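Local coordinates for protein ORF10 (Moritella marina, PDB 6RIW) that forms the ketosynthase and chain length factor didomain of a polyunsaturated fatty acid synthase, which probably condenses carrier-bound acyl units during chain elongation, at residues S863-I868 / H879-S884; F487-N492 / L851-Q855. Residues are numbered along the deposited sequence.

Contact 1 of 2, residues S863-I868 / H879-S884; sequences SKHIAI and HLILSS
An antiparallel beta hairpin, mostly buried, pairs strand 865-870 with strand 876-884 in the second ketosynthase-like half of the chain, probably the chain length factor; strands 797-801 and 763-772 continue the thiolase-like sheet beside the first and second strand. Segments 865-868 and 879-884 run at 159°, axes 4.6 Å apart at closest approach. H865/S883 and A867/I881 are non-hydrogen-bonded pairs (CA-CA 4.4 and 4.7 Å); I866/L882 and I868/L880 are hydrogen-bonded. I866 N gives to L882 O (2.9 Å) and L882 N to I866 O (3.0 Å); I868 N to L880 O and L880 N to I868 O both measure 2.8 Å. S884 N to K864 O (2.9 Å) prolongs the ladder, and where pairing ends S884 OG, chi1 p, accepts from S863 N and K864 N, each at 3.1 Å. I868 CD1 meets L882 CD1 at 3.8 Å; on the other face A867 CB touches I881 CD1 at 3.8 Å, and helix 776-790 packs against I881. H879 NE2 hydrogen-bonds to Y822 OH. Backbone bonds thus set the register; the wholly apolar I866/I868/L880/L882 face suits burial under helix 841-854, whereas the other mixes A867 and I881 with H865 and S883, whose OG hydrogen-bonds to D766 OD2.

Contact 2 of 2, residues F487-N492 / L851-Q855; sequences FKTLLN and LLLDQ
Helices 484-492 and 841-854 meet through the side chains of their C-terminal turns, coming closest at K488-L851 (CA-CA 6.7 Å), with N492-L852 at 8.4 Å. L851, rotamer mt, points toward the other helix, and its CD1 packs against F487 CD2 (4.1 Å), K488 CB (4.0 Å) and L491 CD1 (4.2 Å). F487 has chi1 t, and L491, also mt, points toward segment 851-855. Beside this apolar centre lies a reciprocal amide pair. N492 (chi1 -79°, chi2 -24°) and Q855 (chi1 m, chi2 t, chi3 -166°) set their amides so that N492 ND2 gives to Q855 OE1 and Q855 NE2 gives to N492 OD1, both at 3.0 Å. Q855 is the first residue past its helix, and L852 CD2 lies 4.2 Å from N492 OD1. K488 is fully extended, every chi t; its CE passes 3.2 Å from Q855 OE1, while its NZ makes a weak 3.2 Å bond to a water that donates to D854 OD2 at 2.6 Å. Strand 469-478 borders both helices, touching F487 through S476 and L851 through M474. This is helix-helix packing on one face of a thiolase-fold sheet, a leucine contact bordered by polar links at the more open side.

From the N terminus, helix 484-492 comes first, and contact 2 closes a loop of 358 residues when helix 841-854 returns beside it, bringing together early and late parts of the second ketosynthase-like region. Contact 1 follows in series, neither nested in contact 2 nor crossing it, and closes a short hairpin with ten residues between its segments. Helix 841-854 joins the two: L851 and Q855 serve contact 2, whereas L853 reaches the hairpin, its CD1 3.7 Å from L882 CB and its CD2 3.6 Å from K864 O. The centres of contact 1 and contact 2 are about 15 Å apart. Contact 2 joins two neighbouring helices within one layer, and contact 1 lies in the sheet they cover, away from the magnesium site.

Contact 1 of 2, residues S863-I868 / H879-S884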
ATOM      1  N   SER A 863     -33.760   7.854  12.060  1.00 41.18           N
ATOM      2  CA  SER A 863     -34.428   6.672  12.586  1.00 36.70           C
ATOM      3  C   SER A 863     -34.449   5.520  11.566  1.00 32.14           C
ATOM      4  O   SER A 863     -34.585   4.369  11.966  1.00 33.66           O
ATOM      5  CB  SER A 863     -35.864   7.005  13.039  1.00 33.56           C
ATOM      6  OG  SER A 863     -36.674   7.434  11.952  1.00 38.26           O
ATOM      7  N   LYS A 864     -34.327   5.802  10.267  1.00 27.42           N
ATOM      8  CA  LYS A 864     -34.250   4.711   9.306  1.00 25.00           C
ATOM      9  C   LYS A 864     -32.821   4.188   9.272  1.00 24.07           C
ATOM     10  O   LYS A 864     -31.860   4.966   9.299  1.00 21.06           O
ATOM     11  CB  LYS A 864     -34.700   5.141   7.906  1.00 34.97           C
ATOM     12  CG  LYS A 864     -36.214   5.351   7.762  1.00 42.18           C
ATOM     13  CD  LYS A 864     -36.988   4.032   7.541  1.00 39.99           C
ATOM     14  CE  LYS A 864     -37.564   3.473   8.835  1.00 38.68           C
ATOM     15  NZ  LYS A 864     -37.713   1.984   8.777  1.00 45.69           N
ATOM     16  N   HIS A 865     -32.698   2.865   9.236  1.00 21.85           N
ATOM     17  CA  HIS A 865     -31.422   2.165   9.295  1.00 18.73           C
ATOM     18  C   HIS A 865     -31.253   1.279   8.075  1.00 20.25           C
ATOM     19  O   HIS A 865     -32.178   0.559   7.692  1.00 19.45           O
ATOM     20  CB  HIS A 865     -31.333   1.298  10.541  1.00 20.48           C
ATOM     21  CG  HIS A 865     -31.556   2.065  11.806  1.00 24.39           C
ATOM     22  ND1 HIS A 865     -30.572   2.841  12.378  1.00 25.54           N
ATOM     23  CD2 HIS A 865     -32.651   2.207  12.585  1.00 28.03           C
ATOM     24  CE1 HIS A 865     -31.047   3.413  13.473  1.00 28.47           C
ATOM     25  NE2 HIS A 865     -32.307   3.046  13.619  1.00 30.73           N
ATOM     26  N   ILE A 866     -30.052   1.294   7.497  1.00 16.91           N
ATOM     27  CA  ILE A 866     -29.721   0.429   6.369  1.00 15.13           C
ATOM     28  C   ILE A 866     -28.457  -0.350   6.711  1.00 13.64           C
ATOM     29  O   ILE A 866     -27.505   0.211   7.264  1.00 16.15           O
ATOM     30  CB  ILE A 866     -29.552   1.239   5.068  1.00 15.77           C
ATOM     31  CG1 ILE A 866     -30.901   1.830   4.634  1.00 13.60           C
ATOM     32  CG2 ILE A 866     -28.945   0.364   3.922  1.00 15.11           C
ATOM     33  CD1 ILE A 866     -30.792   2.741   3.416  1.00 15.80           C
ATOM     34  N   ALA A 867     -28.468  -1.653   6.436  1.00 13.35           N
ATOM     35  CA  ALA A 867     -27.305  -2.500   6.638  1.00 13.39           C
ATOM     36  C   ALA A 867     -26.524  -2.610   5.332  1.00 14.62           C
ATOM     37  O   ALA A 867     -27.118  -2.699   4.249  1.00 14.80           O
ATOM     38  CB  ALA A 867     -27.722  -3.891   7.119  1.00 11.74           C
ATOM     39  N   ILE A 868     -25.191  -2.603   5.444  1.00 13.31           N
ATOM     40  CA  ILE A 868     -24.286  -2.856   4.324  1.00 12.70           C
ATOM     41  C   ILE A 868     -23.449  -4.080   4.663  1.00 13.59           C
ATOM     42  O   ILE A 868     -22.904  -4.173   5.769  1.00 13.88           O
ATOM     43  CB  ILE A 868     -23.369  -1.649   4.047  1.00 14.63           C
ATOM     44  CG1 ILE A 868     -24.190  -0.353   3.960  1.00 11.99           C
ATOM     45  CG2 ILE A 868     -22.491  -1.905   2.789  1.00 13.76           C
ATOM     46  CD1 ILE A 868     -23.314   0.917   3.689  1.00 12.51           C
ATOM     47  N   HIS A 879     -19.739  -5.779   8.205  1.00 11.28           N
ATOM     48  CA  HIS A 879     -21.148  -5.401   8.242  1.00 13.56           C
ATOM     49  C   HIS A 879     -21.282  -4.028   8.885  1.00 14.35           C
ATOM     50  O   HIS A 879     -20.703  -3.781   9.952  1.00 15.22           O
ATOM     51  CB  HIS A 879     -21.975  -6.441   9.012  1.00 12.91           C
ATOM     52  CG  HIS A 879     -23.389  -6.579   8.526  1.00 15.78           C
ATOM     53  ND1 HIS A 879     -23.734  -7.312   7.404  1.00 16.32           N
ATOM     54  CD2 HIS A 879     -24.550  -6.093   9.030  1.00 16.72           C
ATOM     55  CE1 HIS A 879     -25.047  -7.256   7.236  1.00 17.10           C
ATOM     56  NE2 HIS A 879     -25.566  -6.525   8.213  1.00 16.83           N
ATOM     57  N   LEU A 880     -22.033  -3.140   8.237  1.00 12.34           N
ATOM     58  CA  LEU A 880     -22.178  -1.768   8.711  1.00 14.28           C
ATOM     59  C   LEU A 880     -23.651  -1.440   8.876  1.00 16.59           C
ATOM     60  O   LEU A 880     -24.496  -1.930   8.121  1.00 15.14           O
ATOM     61  CB  LEU A 880     -21.578  -0.748   7.740  1.00 14.35           C
ATOM     62  CG  LEU A 880     -20.074  -0.785   7.521  1.00 13.49           C
ATOM     63  CD1 LEU A 880     -19.724  -1.841   6.496  1.00 17.58           C
ATOM     64  CD2 LEU A 880     -19.600   0.593   7.028  1.00 12.41           C
ATOM     65  N   ILE A 881     -23.943  -0.576   9.840  1.00 13.13           N
ATOM     66  CA  ILE A 881     -25.279   0.000   9.996  1.00 14.65           C
ATOM     67  C   ILE A 881     -25.150   1.506   9.835  1.00 12.40           C
ATOM     68  O   ILE A 881     -24.376   2.141  10.557  1.00 13.20           O
ATOM     69  CB  ILE A 881     -25.902  -0.327  11.367  1.00 16.50           C
ATOM     70  CG1 ILE A 881     -25.998  -1.840  11.602  1.00 19.18           C
ATOM     71  CG2 ILE A 881     -27.249   0.372  11.484  1.00 18.93           C
ATOM     72  CD1 ILE A 881     -26.906  -2.582  10.576  1.00 18.53           C
ATOM     73  N   LEU A 882     -25.896   2.077   8.894  1.00 13.03           N
ATOM     74  CA  LEU A 882     -25.959   3.518   8.707  1.00 12.87           C
ATOM     75  C   LEU A 882     -27.374   3.981   9.026  1.00 15.88           C
ATOM     76  O   LEU A 882     -28.333   3.222   8.854  1.00 15.59           O
ATOM     77  CB  LEU A 882     -25.616   3.918   7.267  1.00 13.70           C
ATOM     78  CG  LEU A 882     -24.127   4.081   6.960  1.00 14.08           C
ATOM     79  CD1 LEU A 882     -23.403   2.717   7.041  1.00 16.10           C
ATOM     80  CD2 LEU A 882     -23.951   4.734   5.596  1.00 15.08           C
ATOM     81  N   SER A 883     -27.511   5.230   9.473  1.00 15.23           N
ATOM     82  CA  SER A 883     -28.834   5.697   9.880  1.00 19.57           C
ATOM     83  C   SER A 883     -29.059   7.117   9.387  1.00 17.81           C
ATOM     84  O   SER A 883     -28.112   7.889   9.209  1.00 18.31           O
ATOM     85  CB  SER A 883     -29.003   5.582  11.408  1.00 23.38           C
ATOM     86  OG  SER A 883     -28.212   6.550  12.072  1.00 28.71           O
ATOM     87  N   SER A 884     -30.325   7.443   9.120  1.00 17.84           N
ATOM     88  CA  SER A 884     -30.665   8.780   8.681  1.00 20.40           C
ATOM     89  C   SER A 884     -30.545   9.759   9.842  1.00 20.10           C
ATOM     90  O   SER A 884     -30.551   9.380  11.016  1.00 20.24           O
ATOM     91  CB  SER A 884     -32.084   8.816   8.099  1.00 24.34           C
ATOM     92  OG  SER A 884     -33.015   8.325   9.045  1.00 25.40           O
TER

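Contact 2 of 2, residues F487-N492 / L851-Q855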
ATOM      1  N   PHE A 487     -24.170  11.255  -9.565  1.00 16.13           N
ATOM      2  CA  PHE A 487     -24.382   9.947  -8.951  1.00 16.09           C
ATOM      3  C   PHE A 487     -25.741   9.887  -8.255  1.00 15.64           C
ATOM      4  O   PHE A 487     -26.461   8.886  -8.350  1.00 13.87           O
ATOM      5  CB  PHE A 487     -23.237   9.691  -7.962  1.00 16.35           C
ATOM      6  CG  PHE A 487     -23.100   8.247  -7.473  1.00 17.85           C
ATOM      7  CD1 PHE A 487     -23.257   7.165  -8.329  1.00 15.45           C
ATOM      8  CD2 PHE A 487     -22.756   8.007  -6.153  1.00 15.28           C
ATOM      9  CE1 PHE A 487     -23.097   5.868  -7.869  1.00 14.38           C
ATOM     10  CE2 PHE A 487     -22.601   6.708  -5.667  1.00 18.78           C
ATOM     11  CZ  PHE A 487     -22.772   5.634  -6.527  1.00 15.51           C
ATOM     12  N   LYS A 488     -26.094  10.941  -7.523  1.00 13.65           N
ATOM     13  CA  LYS A 488     -27.386  10.959  -6.835  1.00 15.75           C
ATOM     14  C   LYS A 488     -28.528  10.784  -7.832  1.00 17.31           C
ATOM     15  O   LYS A 488     -29.434   9.969  -7.632  1.00 17.18           O
ATOM     16  CB  LYS A 488     -27.521  12.271  -6.061  1.00 18.28           C
ATOM     17  CG  LYS A 488     -28.749  12.351  -5.137  1.00 22.13           C
ATOM     18  CD  LYS A 488     -28.794  13.738  -4.450  1.00 23.39           C
ATOM     19  CE  LYS A 488     -30.073  13.918  -3.629  1.00 34.53           C
ATOM     20  NZ  LYS A 488     -30.092  15.242  -2.936  1.00 39.71           N
ATOM     21  N   THR A 489     -28.482  11.537  -8.924  1.00 16.81           N
ATOM     22  CA  THR A 489     -29.518  11.444  -9.956  1.00 20.74           C
ATOM     23  C   THR A 489     -29.544  10.067 -10.601  1.00 20.30           C
ATOM     24  O   THR A 489     -30.613   9.477 -10.805  1.00 18.56           O
ATOM     25  CB  THR A 489     -29.259  12.503 -11.014  1.00 20.98           C
ATOM     26  OG1 THR A 489     -29.368  13.789 -10.404  1.00 23.19           O
ATOM     27  CG2 THR A 489     -30.250  12.379 -12.160  1.00 26.74           C
ATOM     28  N   LEU A 490     -28.366   9.541 -10.941  1.00 19.06           N
ATOM     29  CA  LEU A 490     -28.279   8.186 -11.470  1.00 16.77           C
ATOM     30  C   LEU A 490     -28.983   7.182 -10.562  1.00 17.98           C
ATOM     31  O   LEU A 490     -29.770   6.349 -11.028  1.00 18.22           O
ATOM     32  CB  LEU A 490     -26.798   7.823 -11.658  1.00 17.83           C
ATOM     33  CG  LEU A 490     -26.511   6.468 -12.308  1.00 19.04           C
ATOM     34  CD1 LEU A 490     -26.462   6.632 -13.808  1.00 17.86           C
ATOM     35  CD2 LEU A 490     -25.179   5.912 -11.792  1.00 15.51           C
ATOM     36  N   LEU A 491     -28.684   7.215  -9.257  1.00 12.61           N
ATOM     37  CA  LEU A 491     -29.245   6.216  -8.355  1.00 15.74           C
ATOM     38  C   LEU A 491     -30.751   6.384  -8.219  1.00 16.24           C
ATOM     39  O   LEU A 491     -31.495   5.394  -8.185  1.00 19.34           O
ATOM     40  CB  LEU A 491     -28.579   6.332  -6.983  1.00 15.45           C
ATOM     41  CG  LEU A 491     -27.091   6.023  -7.012  1.00 15.76           C
ATOM     42  CD1 LEU A 491     -26.463   6.415  -5.649  1.00 15.32           C
ATOM     43  CD2 LEU A 491     -26.915   4.544  -7.301  1.00 17.45           C
ATOM     44  N   ASN A 492     -31.214   7.627  -8.140  1.00 19.88           N
ATOM     45  CA  ASN A 492     -32.643   7.859  -7.939  1.00 18.47           C
ATOM     46  C   ASN A 492     -33.451   7.414  -9.147  1.00 25.47           C
ATOM     47  O   ASN A 492     -34.592   6.968  -8.991  1.00 21.60           O
ATOM     48  CB  ASN A 492     -32.898   9.328  -7.631  1.00 20.38           C
ATOM     49  CG  ASN A 492     -32.578   9.673  -6.187  1.00 22.64           C
ATOM     50  OD1 ASN A 492     -32.596   8.802  -5.328  1.00 25.87           O
ATOM     51  ND2 ASN A 492     -32.277  10.935  -5.918  1.00 22.12           N
ATOM     52  N   LEU A 851     -26.569   8.772   0.564  1.00 13.57           N
ATOM     53  CA  LEU A 851     -27.445   9.643  -0.229  1.00 14.98           C
ATOM     54  C   LEU A 851     -28.911   9.268  -0.037  1.00 19.07           C
ATOM     55  O   LEU A 851     -29.769  10.152   0.092  1.00 20.75           O
ATOM     56  CB  LEU A 851     -27.061   9.597  -1.715  1.00 16.01           C
ATOM     57  CG  LEU A 851     -25.743  10.252  -2.185  1.00 16.09           C
ATOM     58  CD1 LEU A 851     -25.429   9.910  -3.663  1.00 15.32           C
ATOM     59  CD2 LEU A 851     -25.737  11.784  -1.994  1.00 15.70           C
ATOM     60  N   LEU A 852     -29.220   7.964  -0.008  1.00 18.65           N
ATOM     61  CA  LEU A 852     -30.599   7.522   0.188  1.00 20.39           C
ATOM     62  C   LEU A 852     -31.126   7.940   1.551  1.00 21.53           C
ATOM     63  O   LEU A 852     -32.264   8.399   1.668  1.00 19.24           O
ATOM     64  CB  LEU A 852     -30.699   6.002   0.064  1.00 16.76           C
ATOM     65  CG  LEU A 852     -30.560   5.384  -1.334  1.00 25.85           C
ATOM     66  CD1 LEU A 852     -30.890   3.882  -1.262  1.00 29.62           C
ATOM     67  CD2 LEU A 852     -31.447   6.091  -2.351  1.00 27.73           C
ATOM     68  N   LEU A 853     -30.323   7.751   2.596  1.00 15.62           N
ATOM     69  CA  LEU A 853     -30.723   8.171   3.937  1.00 17.30           C
ATOM     70  C   LEU A 853     -30.831   9.687   4.067  1.00 17.90           C
ATOM     71  O   LEU A 853     -31.708  10.179   4.790  1.00 18.52           O
ATOM     72  CB  LEU A 853     -29.739   7.620   4.958  1.00 15.71           C
ATOM     73  CG  LEU A 853     -29.815   6.107   5.128  1.00 14.58           C
ATOM     74  CD1 LEU A 853     -28.570   5.665   5.890  1.00 14.78           C
ATOM     75  CD2 LEU A 853     -31.074   5.681   5.851  1.00 18.32           C
ATOM     76  N   ASP A 854     -29.969  10.439   3.383  1.00 14.37           N
ATOM     77  CA  ASP A 854     -30.081  11.891   3.386  1.00 16.78           C
ATOM     78  C   ASP A 854     -31.390  12.372   2.767  1.00 22.59           C
ATOM     79  O   ASP A 854     -31.860  13.467   3.102  1.00 17.62           O
ATOM     80  CB  ASP A 854     -28.912  12.511   2.635  1.00 17.01           C
ATOM     81  CG  ASP A 854     -28.845  14.017   2.831  1.00 21.58           C
ATOM     82  OD1 ASP A 854     -28.830  14.453   3.998  1.00 16.24           O
ATOM     83  OD2 ASP A 854     -28.826  14.774   1.840  1.00 21.18           O
ATOM     84  N   GLN A 855     -31.971  11.586   1.864  1.00 20.60           N
ATOM     85  CA  GLN A 855     -33.241  11.890   1.203  1.00 22.41           C
ATOM     86  C   GLN A 855     -34.463  11.434   1.994  1.00 25.32           C
ATOM     87  O   GLN A 855     -35.588  11.679   1.549  1.00 27.38           O
ATOM     88  CB  GLN A 855     -33.294  11.213  -0.180  1.00 24.75           C
ATOM     89  CG  GLN A 855     -32.377  11.782  -1.198  1.00 26.89           C
ATOM     90  CD  GLN A 855     -32.136  10.808  -2.378  1.00 29.75           C
ATOM     91  OE1 GLN A 855     -31.213  11.011  -3.165  1.00 29.57           O
ATOM     92  NE2 GLN A 855     -32.955   9.758  -2.484  1.00 24.31           N
TER
HETATM   93  O   HOH W   1     -28.233  14.081  -0.556  1.00 30.18           O